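Local coordinates for protein adenylate kinase (Cryptosporidium parvum Iowa II, PDB 3BE4) that probably catalyses phosphoryl transfer between ATP and AMP, and here holds a bisubstrate analogue that spans both nucleotide sites, at residues D38-A43 with L70-E75; R93-A98 with V188-D193; E127-R132 with K174-V179. All coordinates share one frame; numbering follows the deposited sequence.

From the N terminus, interaction 1 comes first: it closes a loop of 26 residues, mostly helical, by setting helix 36-45 against helix 66-78. Interaction 2 opens after that loop is complete and joins the start of helix 95-108 to helix 186-192 across 89 residues. Nested within this long loop, interaction 3 brings the end of helix 122-130 and the first lid strand to helix 170-184, which directly precedes helix 186-192. Interactions 1 and 2 touch through L70, whose CD2 lies 3.8 Å from Q97 O. All three meet AP5: interactions 1 and 2 at one adenosine and the phosphates next to it, interaction 3 farther along the phosphates and at the second adenine.

Interaction 1. Residues D38-A43 with L70-E75; sequences DMLREA and LGLVKE. With AP5 (bis(adenosine)-5'-pentaphosphate), chain C.
M39 and L40 pack against L72 and V73 in a small apolar contact between helix 36-45 and helix 66-78, beside one adenosine half of AP5. The two helical segments cross nearly at right angles (98°) with their axes 11.2 Å apart, so mainly side chains fill the gap, though the M39 methyl reaches the backbone of L72 and V73. M39 and L72 run antiparallel, side by side. M39 bends at its last torsion (chi3 58°), which turns the terminal methyl onto the base of L72, with M39 CE 3.7 Å from L72 CB and 4.2 Å from V73 CG2. L40 runs across L72 at about a right angle and divides its two methyls between protein and ligand. L40 CD2 meets L72 CD1 at 3.8 Å, while L40 CD1 rests 3.6 Å from AP5 N9A, where base and ribose join. One residue on, R41 faces the phosphates: its NH1 donates to AP5 O1A at 2.7 Å, with the oxygen at the guanidinium edge and the bond bent to 137°. These helices and helix 52-60, whose I58 lies against L40, correspond to the helical AMP-binding part, as in other adenylate kinases. Side chains meet across the helices by apolar contact, which implies dispersion with no directional bond, while helix 36-45 offers the nucleotide an apolar methyl at the glycosidic nitrogen and a positive charge at the alpha phosphate.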
# COMPACT_ATOMS: atom_id res chain seq x y z
N ASP A 38 -4.91 4.71 -2.25
CA ASP A 38 -6.36 4.74 -2.15
C ASP A 38 -6.89 6.04 -1.58
O ASP A 38 -7.97 6.47 -2.01
CB ASP A 38 -6.85 3.63 -1.19
CG ASP A 38 -6.58 2.17 -1.67
OD1 ASP A 38 -6.23 1.86 -2.94
OD2 ASP A 38 -6.75 1.23 -0.75
N MET A 39 -6.22 6.65 -0.61
CA MET A 39 -6.52 7.94 0.01
C MET A 39 -6.51 9.08 -1.02
O MET A 39 -7.40 9.93 -1.07
CB MET A 39 -5.61 8.28 1.20
CG MET A 39 -5.75 7.33 2.39
SD MET A 39 -4.22 7.15 3.46
CE MET A 39 -3.95 8.86 3.97
N LEU A 40 -5.50 9.05 -1.89
CA LEU A 40 -5.51 10.00 -3.02
C LEU A 40 -6.64 9.77 -3.98
O LEU A 40 -7.24 10.80 -4.34
CB LEU A 40 -4.16 9.92 -3.77
CG LEU A 40 -2.98 10.51 -2.99
CD1 LEU A 40 -1.68 10.06 -3.71
CD2 LEU A 40 -3.01 12.05 -2.92
N ARG A 41 -6.96 8.54 -4.41
CA ARG A 41 -8.08 8.25 -5.28
C ARG A 41 -9.37 8.68 -4.58
O ARG A 41 -10.24 9.29 -5.21
CB ARG A 41 -8.16 6.79 -5.65
CG ARG A 41 -7.14 6.56 -6.73
CD ARG A 41 -7.36 5.44 -7.69
NE ARG A 41 -6.42 4.62 -7.17
CZ ARG A 41 -5.10 4.57 -7.41
NH1 ARG A 41 -4.69 3.88 -6.51
NH2 ARG A 41 -4.24 5.07 -8.44
N GLU A 42 -9.53 8.42 -3.27
CA GLU A 42 -10.70 9.04 -2.53
C GLU A 42 -10.70 10.60 -2.45
O GLU A 42 -11.78 11.26 -2.47
CB GLU A 42 -10.75 8.50 -1.10
CG GLU A 42 -11.98 8.87 -0.31
CD GLU A 42 -11.70 8.88 1.19
OE1 GLU A 42 -10.71 8.27 1.66
OE2 GLU A 42 -12.48 9.53 1.92
N ALA A 43 -9.53 11.21 -2.32
CA ALA A 43 -9.48 12.71 -2.37
C ALA A 43 -9.84 13.24 -3.77
O ALA A 43 -10.52 14.29 -3.89
CB ALA A 43 -8.16 13.27 -1.93
N LEU A 70 2.30 13.51 3.27
CA LEU A 70 2.52 13.60 4.73
C LEU A 70 1.30 14.29 5.43
O LEU A 70 0.92 13.88 6.52
CB LEU A 70 3.76 14.47 4.96
CG LEU A 70 5.00 13.57 4.90
CD1 LEU A 70 6.32 14.41 4.63
CD2 LEU A 70 5.21 12.71 6.14
N GLY A 71 0.66 15.25 4.75
CA GLY A 71 -0.53 15.97 5.29
C GLY A 71 -1.65 14.98 5.52
O GLY A 71 -2.33 15.01 6.55
N LEU A 72 -1.84 14.13 4.53
CA LEU A 72 -2.99 13.17 4.59
C LEU A 72 -2.70 12.14 5.66
O LEU A 72 -3.67 11.76 6.41
CB LEU A 72 -3.22 12.42 3.28
CG LEU A 72 -3.64 13.29 2.09
CD1 LEU A 72 -3.65 12.37 0.83
CD2 LEU A 72 -4.94 13.96 2.42
N VAL A 73 -1.46 11.67 5.79
CA VAL A 73 -1.17 10.66 6.84
C VAL A 73 -1.25 11.33 8.22
O VAL A 73 -1.80 10.77 9.16
CB VAL A 73 0.17 10.05 6.59
CG1 VAL A 73 0.69 9.25 7.78
CG2 VAL A 73 0.05 9.23 5.18
N LYS A 74 -0.64 12.51 8.38
CA LYS A 74 -0.69 13.18 9.67
C LYS A 74 -2.16 13.37 10.10
O LYS A 74 -2.42 13.24 11.30
CB LYS A 74 -0.05 14.58 9.45
CG LYS A 74 0.05 15.40 10.79
CD LYS A 74 1.19 16.44 10.81
CE LYS A 74 1.34 16.92 12.28
NZ LYS A 74 0.23 17.83 12.66
N GLU A 75 -3.05 13.71 9.18
CA GLU A 75 -4.43 13.98 9.47
C GLU A 75 -4.99 12.69 10.10
O GLU A 75 -5.72 12.72 11.17
CB GLU A 75 -5.19 14.34 8.21
CG GLU A 75 -6.68 14.51 8.47
CD GLU A 75 -7.45 14.97 7.24
OE1 GLU A 75 -7.28 14.41 6.13
OE2 GLU A 75 -8.34 15.84 7.43
PA AP5 C . -1.07 2.95 -5.14
O1A AP5 C . -2.60 2.83 -5.23
O2A AP5 C . -0.39 2.57 -3.91
O3A AP5 C . -0.41 2.16 -6.37
PB AP5 C . 1.00 1.46 -6.53
O1B AP5 C . 2.00 2.07 -5.67
O2B AP5 C . 1.24 1.32 -8.04
O3B AP5 C . 0.62 -0.05 -5.90
PG AP5 C . -0.63 -0.95 -6.18
O1G AP5 C . -0.79 -1.07 -7.66
O2G AP5 C . -1.73 -0.43 -5.35
O3G AP5 C . 0.00 -2.28 -5.60
PD AP5 C . -0.34 -3.25 -4.33
O1D AP5 C . -1.41 -2.63 -3.55
O2D AP5 C . 0.97 -3.59 -3.74
O3D AP5 C . -0.82 -4.59 -5.07
PE AP5 C . -2.29 -5.21 -5.11
O1E AP5 C . -3.19 -4.23 -5.65
O2E AP5 C . -2.65 -5.86 -3.79
O5F AP5 C . -0.57 4.43 -5.45
C5F AP5 C . -1.26 5.03 -6.55
C4F AP5 C . -0.31 6.23 -6.96
O4F AP5 C . -0.59 7.29 -6.07
C3F AP5 C . 1.16 6.04 -6.92
O3F AP5 C . 1.65 5.43 -8.09
C2F AP5 C . 1.55 7.53 -6.84
O2F AP5 C . 1.25 8.23 -8.12
C1F AP5 C . 0.58 8.08 -5.81
N9A AP5 C . 1.09 7.87 -4.48
C8A AP5 C . 0.51 6.94 -3.56
N7A AP5 C . 1.17 6.97 -2.42
C5A AP5 C . 2.17 7.95 -2.54
C6A AP5 C . 3.10 8.43 -1.63
N6A AP5 C . 3.41 7.96 -0.42
N1A AP5 C . 3.94 9.45 -2.16
C2A AP5 C . 3.70 9.92 -3.36
N3A AP5 C . 2.80 9.49 -4.27
C4A AP5 C . 1.94 8.49 -3.78
O5J AP5 C . -2.04 -6.42 -6.07
C5J AP5 C . -1.82 -6.18 -7.55
C4J AP5 C . -2.44 -7.41 -8.24
O4J AP5 C . -1.81 -8.67 -7.93
C3J AP5 C . -3.95 -7.51 -8.01
O3J AP5 C . -4.58 -7.94 -9.20
C2J AP5 C . -3.93 -8.64 -7.03
O2J AP5 C . -5.14 -9.39 -7.09
C1J AP5 C . -2.90 -9.62 -7.42
N9B AP5 C . -2.21 -10.38 -6.43
C8B AP5 C . -1.94 -10.00 -5.11
N7B AP5 C . -1.21 -10.97 -4.54
C5B AP5 C . -1.02 -11.97 -5.46
C6B AP5 C . -0.20 -13.14 -5.49
N6B AP5 C . 0.48 -13.50 -4.39
N1B AP5 C . -0.19 -13.90 -6.62
C2B AP5 C . -0.85 -13.44 -7.77
N3B AP5 C . -1.58 -12.28 -7.84
C4B AP5 C . -1.58 -11.49 -6.71

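Interaction 2. Residues R93-A98 with V188-D193; sequences RTIPQA and VKFYED. With AP5 (bis(adenosine)-5'-pentaphosphate), chain C.
A98 of helix 95-108 is the bump here, and the aromatic pair F190 and Y191 of helix 186-192 forms the hollow that takes it. Its methyl sits over the face of F190 in a CH-pi contact, A98 CB lying 3.9 Å from the ring centroid and 21° off the normal, shifted toward the rim. Y191 closes another side of that methyl, with Y191 OH 3.5 Å from A98 CB. The rings also fit each other: F190 CD2 rides over the centre of the Y191 ring, edge toward face. Beyond them I95 reaches in obliquely, its CD1 3.8 Å from F190 CD1. F190 can lean across because its CG stands anti to the backbone N (chi1 -179°). A water bridges the two segments, donating to A98 O and hydrogen-bonded to Y191 OH. T94 N-caps helix 95-108, accepting from Q97 N. The helix turns Q97 toward the ligand: OE1 accepts from AP5 N6A at 3.0 Å and NE2 donates to AP5 N1A at 3.0 Å, while R93 donates to AP5 O1B through NH1 (2.9 Å) and NH2 (3.0 Å). A glutamine on the adenine and an arginine on the phosphates are typical of the AMP site of adenylate kinases.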
# COMPACT_ATOMS: atom_id res chain seq x y z
N ARG A 93 7.24 6.42 0.73
CA ARG A 93 7.82 5.85 -0.44
C ARG A 93 9.02 6.72 -0.85
O ARG A 93 9.61 6.45 -1.86
CB ARG A 93 6.68 5.44 -1.52
CG ARG A 93 6.01 6.54 -2.13
CD ARG A 93 5.32 5.97 -3.35
NE ARG A 93 4.04 5.28 -2.98
CZ ARG A 93 3.40 4.51 -3.85
NH1 ARG A 93 3.84 4.21 -5.08
NH2 ARG A 93 2.19 4.03 -3.43
N THR A 94 9.41 7.71 -0.02
CA THR A 94 10.65 8.46 -0.23
C THR A 94 11.27 8.64 1.18
O THR A 94 10.61 8.51 2.21
CB THR A 94 10.43 9.88 -0.79
OG1 THR A 94 9.67 10.66 0.20
CG2 THR A 94 9.73 9.86 -2.10
N ILE A 95 12.55 9.00 1.21
CA ILE A 95 13.23 9.23 2.44
C ILE A 95 12.60 10.44 3.17
O ILE A 95 12.40 10.26 4.37
CB ILE A 95 14.82 9.43 2.18
CG1 ILE A 95 15.40 8.14 1.67
CG2 ILE A 95 15.47 9.81 3.49
CD1 ILE A 95 15.31 7.00 2.75
N PRO A 96 12.31 11.63 2.53
CA PRO A 96 11.59 12.69 3.28
C PRO A 96 10.27 12.25 3.88
O PRO A 96 9.95 12.66 4.98
CB PRO A 96 11.44 13.87 2.28
CG PRO A 96 12.65 13.59 1.35
CD PRO A 96 12.77 12.10 1.19
N GLN A 97 9.60 11.32 3.23
CA GLN A 97 8.32 10.79 3.91
C GLN A 97 8.64 9.95 5.10
O GLN A 97 7.87 9.99 6.05
CB GLN A 97 7.58 9.97 2.90
CG GLN A 97 6.98 10.87 1.82
CD GLN A 97 6.22 10.06 0.71
OE1 GLN A 97 5.84 8.92 0.98
NE2 GLN A 97 6.12 10.62 -0.54
N ALA A 98 9.69 9.12 5.03
CA ALA A 98 10.11 8.28 6.20
C ALA A 98 10.49 9.20 7.40
O ALA A 98 10.14 8.91 8.54
CB ALA A 98 11.31 7.37 5.85
N VAL A 188 14.55 0.38 2.15
CA VAL A 188 14.82 -0.92 2.74
C VAL A 188 16.06 -0.79 3.65
O VAL A 188 16.03 -1.22 4.80
CB VAL A 188 15.12 -1.95 1.69
CG1 VAL A 188 15.47 -3.27 2.34
CG2 VAL A 188 13.88 -2.18 0.87
N LYS A 189 17.11 -0.13 3.17
CA LYS A 189 18.28 0.07 4.09
C LYS A 189 17.96 0.95 5.29
O LYS A 189 18.40 0.66 6.40
CB LYS A 189 19.47 0.57 3.22
CG LYS A 189 19.88 -0.60 2.40
CD LYS A 189 21.11 -0.36 1.52
CE LYS A 189 21.41 -1.58 0.57
NZ LYS A 189 21.65 -2.94 1.19
N PHE A 190 17.14 2.00 5.08
CA PHE A 190 16.71 2.94 6.09
C PHE A 190 16.13 2.15 7.24
O PHE A 190 16.46 2.39 8.42
CB PHE A 190 15.65 3.90 5.53
CG PHE A 190 15.15 4.96 6.50
CD1 PHE A 190 15.65 6.30 6.47
CD2 PHE A 190 14.13 4.69 7.39
CE1 PHE A 190 15.17 7.28 7.33
CE2 PHE A 190 13.63 5.66 8.26
CZ PHE A 190 14.12 6.97 8.24
N TYR A 191 15.25 1.20 6.94
CA TYR A 191 14.62 0.41 8.01
C TYR A 191 15.42 -0.74 8.53
O TYR A 191 15.19 -1.18 9.68
CB TYR A 191 13.19 -0.02 7.60
CG TYR A 191 12.31 1.20 7.59
CD1 TYR A 191 12.02 1.93 8.74
CD2 TYR A 191 11.73 1.65 6.36
CE1 TYR A 191 11.18 3.11 8.72
CE2 TYR A 191 10.90 2.79 6.33
CZ TYR A 191 10.66 3.55 7.49
OH TYR A 191 9.87 4.64 7.40
N GLU A 192 16.26 -1.33 7.69
CA GLU A 192 17.21 -2.37 8.17
C GLU A 192 18.17 -1.76 9.18
O GLU A 192 18.53 -2.38 10.17
CB GLU A 192 18.03 -2.86 7.03
CG GLU A 192 17.21 -3.84 6.22
CD GLU A 192 18.07 -4.45 5.09
OE1 GLU A 192 19.01 -3.76 4.57
OE2 GLU A 192 17.77 -5.60 4.71
N ASP A 193 18.57 -0.52 8.94
CA ASP A 193 19.43 0.23 9.92
C ASP A 193 18.81 0.49 11.26
O ASP A 193 19.53 0.64 12.26
CB ASP A 193 19.95 1.54 9.32
CG ASP A 193 21.02 1.27 8.22
OD1 ASP A 193 21.45 0.11 8.04
OD2 ASP A 193 21.40 2.23 7.49
PA AP5 C . -1.07 2.95 -5.14
O1A AP5 C . -2.60 2.83 -5.23
O2A AP5 C . -0.39 2.57 -3.91
O3A AP5 C . -0.41 2.16 -6.37
PB AP5 C . 1.00 1.46 -6.53
O1B AP5 C . 2.00 2.07 -5.67
O2B AP5 C . 1.24 1.32 -8.04
O3B AP5 C . 0.62 -0.05 -5.90
PG AP5 C . -0.63 -0.95 -6.18
O1G AP5 C . -0.79 -1.07 -7.66
O2G AP5 C . -1.73 -0.43 -5.35
O3G AP5 C . 0.00 -2.28 -5.60
PD AP5 C . -0.34 -3.25 -4.33
O1D AP5 C . -1.41 -2.63 -3.55
O2D AP5 C . 0.97 -3.59 -3.74
O3D AP5 C . -0.82 -4.59 -5.07
PE AP5 C . -2.29 -5.21 -5.11
O1E AP5 C . -3.19 -4.23 -5.65
O2E AP5 C . -2.65 -5.86 -3.79
O5F AP5 C . -0.57 4.43 -5.45
C5F AP5 C . -1.26 5.03 -6.55
C4F AP5 C . -0.31 6.23 -6.96
O4F AP5 C . -0.59 7.29 -6.07
C3F AP5 C . 1.16 6.04 -6.92
O3F AP5 C . 1.65 5.43 -8.09
C2F AP5 C . 1.55 7.53 -6.84
O2F AP5 C . 1.25 8.23 -8.12
C1F AP5 C . 0.58 8.08 -5.81
N9A AP5 C . 1.09 7.87 -4.48
C8A AP5 C . 0.51 6.94 -3.56
N7A AP5 C . 1.17 6.97 -2.42
C5A AP5 C . 2.17 7.95 -2.54
C6A AP5 C . 3.10 8.43 -1.63
N6A AP5 C . 3.41 7.96 -0.42
N1A AP5 C . 3.94 9.45 -2.16
C2A AP5 C . 3.70 9.92 -3.36
N3A AP5 C . 2.80 9.49 -4.27
C4A AP5 C . 1.94 8.49 -3.78
O5J AP5 C . -2.04 -6.42 -6.07
C5J AP5 C . -1.82 -6.18 -7.55
C4J AP5 C . -2.44 -7.41 -8.24
O4J AP5 C . -1.81 -8.67 -7.93
C3J AP5 C . -3.95 -7.51 -8.01
O3J AP5 C . -4.58 -7.94 -9.20
C2J AP5 C . -3.93 -8.64 -7.03
O2J AP5 C . -5.14 -9.39 -7.09
C1J AP5 C . -2.90 -9.62 -7.42
N9B AP5 C . -2.21 -10.38 -6.43
C8B AP5 C . -1.94 -10.00 -5.11
N7B AP5 C . -1.21 -10.97 -4.54
C5B AP5 C . -1.02 -11.97 -5.46
C6B AP5 C . -0.20 -13.14 -5.49
N6B AP5 C . 0.48 -13.50 -4.39
N1B AP5 C . -0.19 -13.90 -6.62
C2B AP5 C . -0.85 -13.44 -7.77
N3B AP5 C . -1.58 -12.28 -7.84
C4B AP5 C . -1.58 -11.49 -6.71
O HOH W 1 9.78 6.22 9.53

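Interaction 3. Residues E127-R132 with K174-V179; sequences ERISGR and KVRLDV. With AP5 (bis(adenosine)-5'-pentaphosphate), chain C.
I129 and R176 carry the nearest CA atoms, still 11.4 Å apart, where the last turn of helix 122-130 and the strand that follows it face helix 170-184; long side chains must therefore bridge the space. This is where the active-site lid of adenylate kinase begins, its first strand starting at R132, and the site is the phosphate channel of AP5. I129 points toward the other helix and lays its CD1 over one face of the R176 guanidinium, 3.8 Å from R176 NH2. R132 and R176 reach toward each other, their guanidinium planes only 10° apart and edges facing. R132 NH2 and R176 NH2 stand 3.2 Å apart, two donors drawn together by the polyphosphate, with AP5 O1G close to both. Bends at chi2 and chi3 bring R176 side-on to one phosphate oxygen, AP5 O2B, which accepts hydrogen bonds from R176 NE at 2.8 Å and R176 NH2 at 2.6 Å. R132 holds AP5 O1G of the next phosphate end-on, through hydrogen bonds donated by its two terminal nitrogens, NH2 at 2.8 Å and NH1 at 3.1 Å. D168 salt-bridges R176 NH1 and R132 NE, which helps to fix the rotation of both groups. Meanwhile R128 lies against the second adenine, with AP5 N1B over the centre of its guanidinium, 3.3 Å above the plane.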
# COMPACT_ATOMS: atom_id res chain seq x y z
N GLU A 127 2.79 -8.81 -14.80
CA GLU A 127 1.76 -9.83 -14.97
C GLU A 127 0.77 -9.54 -13.82
O GLU A 127 -0.49 -9.75 -14.01
CB GLU A 127 2.46 -11.17 -14.69
CG GLU A 127 1.42 -12.30 -14.62
CD GLU A 127 0.63 -12.58 -15.89
OE1 GLU A 127 1.03 -12.00 -16.97
OE2 GLU A 127 -0.17 -13.57 -15.74
N ARG A 128 1.25 -9.15 -12.66
CA ARG A 128 0.23 -8.87 -11.56
C ARG A 128 -0.70 -7.71 -11.95
O ARG A 128 -1.94 -7.79 -11.81
CB ARG A 128 0.90 -8.45 -10.23
CG ARG A 128 1.91 -9.48 -9.67
CD ARG A 128 1.08 -10.72 -9.23
NE ARG A 128 1.92 -11.82 -8.72
CZ ARG A 128 2.39 -11.93 -7.43
NH1 ARG A 128 2.11 -11.04 -6.49
NH2 ARG A 128 3.13 -13.05 -7.16
N ILE A 129 -0.16 -6.64 -12.52
CA ILE A 129 -0.97 -5.42 -12.83
C ILE A 129 -1.88 -5.75 -14.02
O ILE A 129 -3.03 -5.35 -14.06
CB ILE A 129 0.05 -4.21 -13.11
CG1 ILE A 129 0.65 -3.77 -11.81
CG2 ILE A 129 -0.85 -3.20 -13.76
CD1 ILE A 129 1.72 -2.68 -12.00
N SER A 130 -1.37 -6.51 -14.98
CA SER A 130 -2.13 -6.72 -16.21
C SER A 130 -3.46 -7.46 -15.94
O SER A 130 -4.44 -7.19 -16.65
CB SER A 130 -1.29 -7.43 -17.25
OG SER A 130 -1.19 -8.69 -16.89
N GLY A 131 -3.53 -8.26 -14.91
CA GLY A 131 -4.79 -8.97 -14.58
C GLY A 131 -5.64 -8.26 -13.54
O GLY A 131 -6.68 -8.84 -13.19
N ARG A 132 -5.26 -7.11 -13.07
CA ARG A 132 -5.92 -6.52 -11.91
C ARG A 132 -7.22 -5.91 -12.24
O ARG A 132 -7.45 -5.33 -13.30
CB ARG A 132 -4.97 -5.41 -11.37
CG ARG A 132 -5.45 -4.95 -10.01
CD ARG A 132 -5.37 -3.58 -9.71
NE ARG A 132 -4.30 -2.73 -10.16
CZ ARG A 132 -3.34 -2.35 -9.36
NH1 ARG A 132 -3.27 -2.81 -8.10
NH2 ARG A 132 -2.45 -1.45 -9.86
N LYS A 174 5.67 1.60 -16.31
CA LYS A 174 7.16 1.86 -16.41
C LYS A 174 7.63 2.95 -15.49
O LYS A 174 8.63 2.74 -14.78
CB LYS A 174 7.47 2.20 -17.88
CG LYS A 174 9.02 2.20 -18.17
CD LYS A 174 9.28 2.64 -19.63
CE LYS A 174 10.76 2.68 -19.96
NZ LYS A 174 10.92 3.27 -21.38
N VAL A 175 6.94 4.06 -15.44
CA VAL A 175 7.23 5.18 -14.46
C VAL A 175 7.20 4.67 -13.03
O VAL A 175 8.15 4.87 -12.29
CB VAL A 175 6.38 6.37 -14.69
CG1 VAL A 175 6.76 7.45 -13.75
CG2 VAL A 175 6.65 6.82 -16.13
N ARG A 176 6.09 3.97 -12.67
CA ARG A 176 5.94 3.51 -11.34
C ARG A 176 7.09 2.63 -10.88
O ARG A 176 7.62 2.79 -9.75
CB ARG A 176 4.58 2.68 -11.14
CG ARG A 176 3.38 3.64 -11.08
CD ARG A 176 2.13 3.05 -11.71
NE ARG A 176 1.60 2.06 -10.74
CZ ARG A 176 0.62 1.21 -11.11
NH1 ARG A 176 0.14 1.16 -12.39
NH2 ARG A 176 0.16 0.28 -10.21
N LEU A 177 7.49 1.67 -11.74
CA LEU A 177 8.63 0.83 -11.42
C LEU A 177 9.94 1.69 -11.33
O LEU A 177 10.74 1.47 -10.40
CB LEU A 177 8.75 -0.26 -12.44
CG LEU A 177 7.69 -1.36 -12.11
CD1 LEU A 177 7.62 -2.31 -13.32
CD2 LEU A 177 8.08 -2.09 -10.90
N ASP A 178 10.13 2.59 -12.27
CA ASP A 178 11.41 3.34 -12.28
C ASP A 178 11.55 4.17 -11.01
O ASP A 178 12.63 4.17 -10.30
CB ASP A 178 11.39 4.26 -13.48
CG ASP A 178 12.76 4.88 -13.73
OD1 ASP A 178 13.73 4.13 -13.68
OD2 ASP A 178 12.86 6.14 -13.88
N VAL A 179 10.49 4.92 -10.67
CA VAL A 179 10.58 5.81 -9.45
C VAL A 179 10.65 4.93 -8.18
O VAL A 179 11.30 5.30 -7.17
CB VAL A 179 9.48 6.88 -9.39
CG1 VAL A 179 9.47 7.72 -10.73
CG2 VAL A 179 8.08 6.22 -9.37
PA AP5 C . -1.07 2.95 -5.14
O1A AP5 C . -2.60 2.83 -5.23
O2A AP5 C . -0.39 2.57 -3.91
O3A AP5 C . -0.41 2.16 -6.37
PB AP5 C . 1.00 1.46 -6.53
O1B AP5 C . 2.00 2.07 -5.67
O2B AP5 C . 1.24 1.32 -8.04
O3B AP5 C . 0.62 -0.05 -5.90
PG AP5 C . -0.63 -0.95 -6.18
O1G AP5 C . -0.79 -1.07 -7.66
O2G AP5 C . -1.73 -0.43 -5.35
O3G AP5 C . 0.00 -2.28 -5.60
PD AP5 C . -0.34 -3.25 -4.33
O1D AP5 C . -1.41 -2.63 -3.55
O2D AP5 C . 0.97 -3.59 -3.74
O3D AP5 C . -0.82 -4.59 -5.07
PE AP5 C . -2.29 -5.21 -5.11
O1E AP5 C . -3.19 -4.23 -5.65
O2E AP5 C . -2.65 -5.86 -3.79
O5F AP5 C . -0.57 4.43 -5.45
C5F AP5 C . -1.26 5.03 -6.55
C4F AP5 C . -0.31 6.23 -6.96
O4F AP5 C . -0.59 7.29 -6.07
C3F AP5 C . 1.16 6.04 -6.92
O3F AP5 C . 1.65 5.43 -8.09
C2F AP5 C . 1.55 7.53 -6.84
O2F AP5 C . 1.25 8.23 -8.12
C1F AP5 C . 0.58 8.08 -5.81
N9A AP5 C . 1.09 7.87 -4.48
C8A AP5 C . 0.51 6.94 -3.56
N7A AP5 C . 1.17 6.97 -2.42
C5A AP5 C . 2.17 7.95 -2.54
C6A AP5 C . 3.10 8.43 -1.63
N6A AP5 C . 3.41 7.96 -0.42
N1A AP5 C . 3.94 9.45 -2.16
C2A AP5 C . 3.70 9.92 -3.36
N3A AP5 C . 2.80 9.49 -4.27
C4A AP5 C . 1.94 8.49 -3.78
O5J AP5 C . -2.04 -6.42 -6.07
C5J AP5 C . -1.82 -6.18 -7.55
C4J AP5 C . -2.44 -7.41 -8.24
O4J AP5 C . -1.81 -8.67 -7.93
C3J AP5 C . -3.95 -7.51 -8.01
O3J AP5 C . -4.58 -7.94 -9.20
C2J AP5 C . -3.93 -8.64 -7.03
O2J AP5 C . -5.14 -9.39 -7.09
C1J AP5 C . -2.90 -9.62 -7.42
N9B AP5 C . -2.21 -10.38 -6.43
C8B AP5 C . -1.94 -10.00 -5.11
N7B AP5 C . -1.21 -10.97 -4.54
C5B AP5 C . -1.02 -11.97 -5.46
C6B AP5 C . -0.20 -13.14 -5.49
N6B AP5 C . 0.48 -13.50 -4.39
N1B AP5 C . -0.19 -13.90 -6.62
C2B AP5 C . -0.85 -13.44 -7.77
N3B AP5 C . -1.58 -12.28 -7.84
C4B AP5 C . -1.58 -11.49 -6.71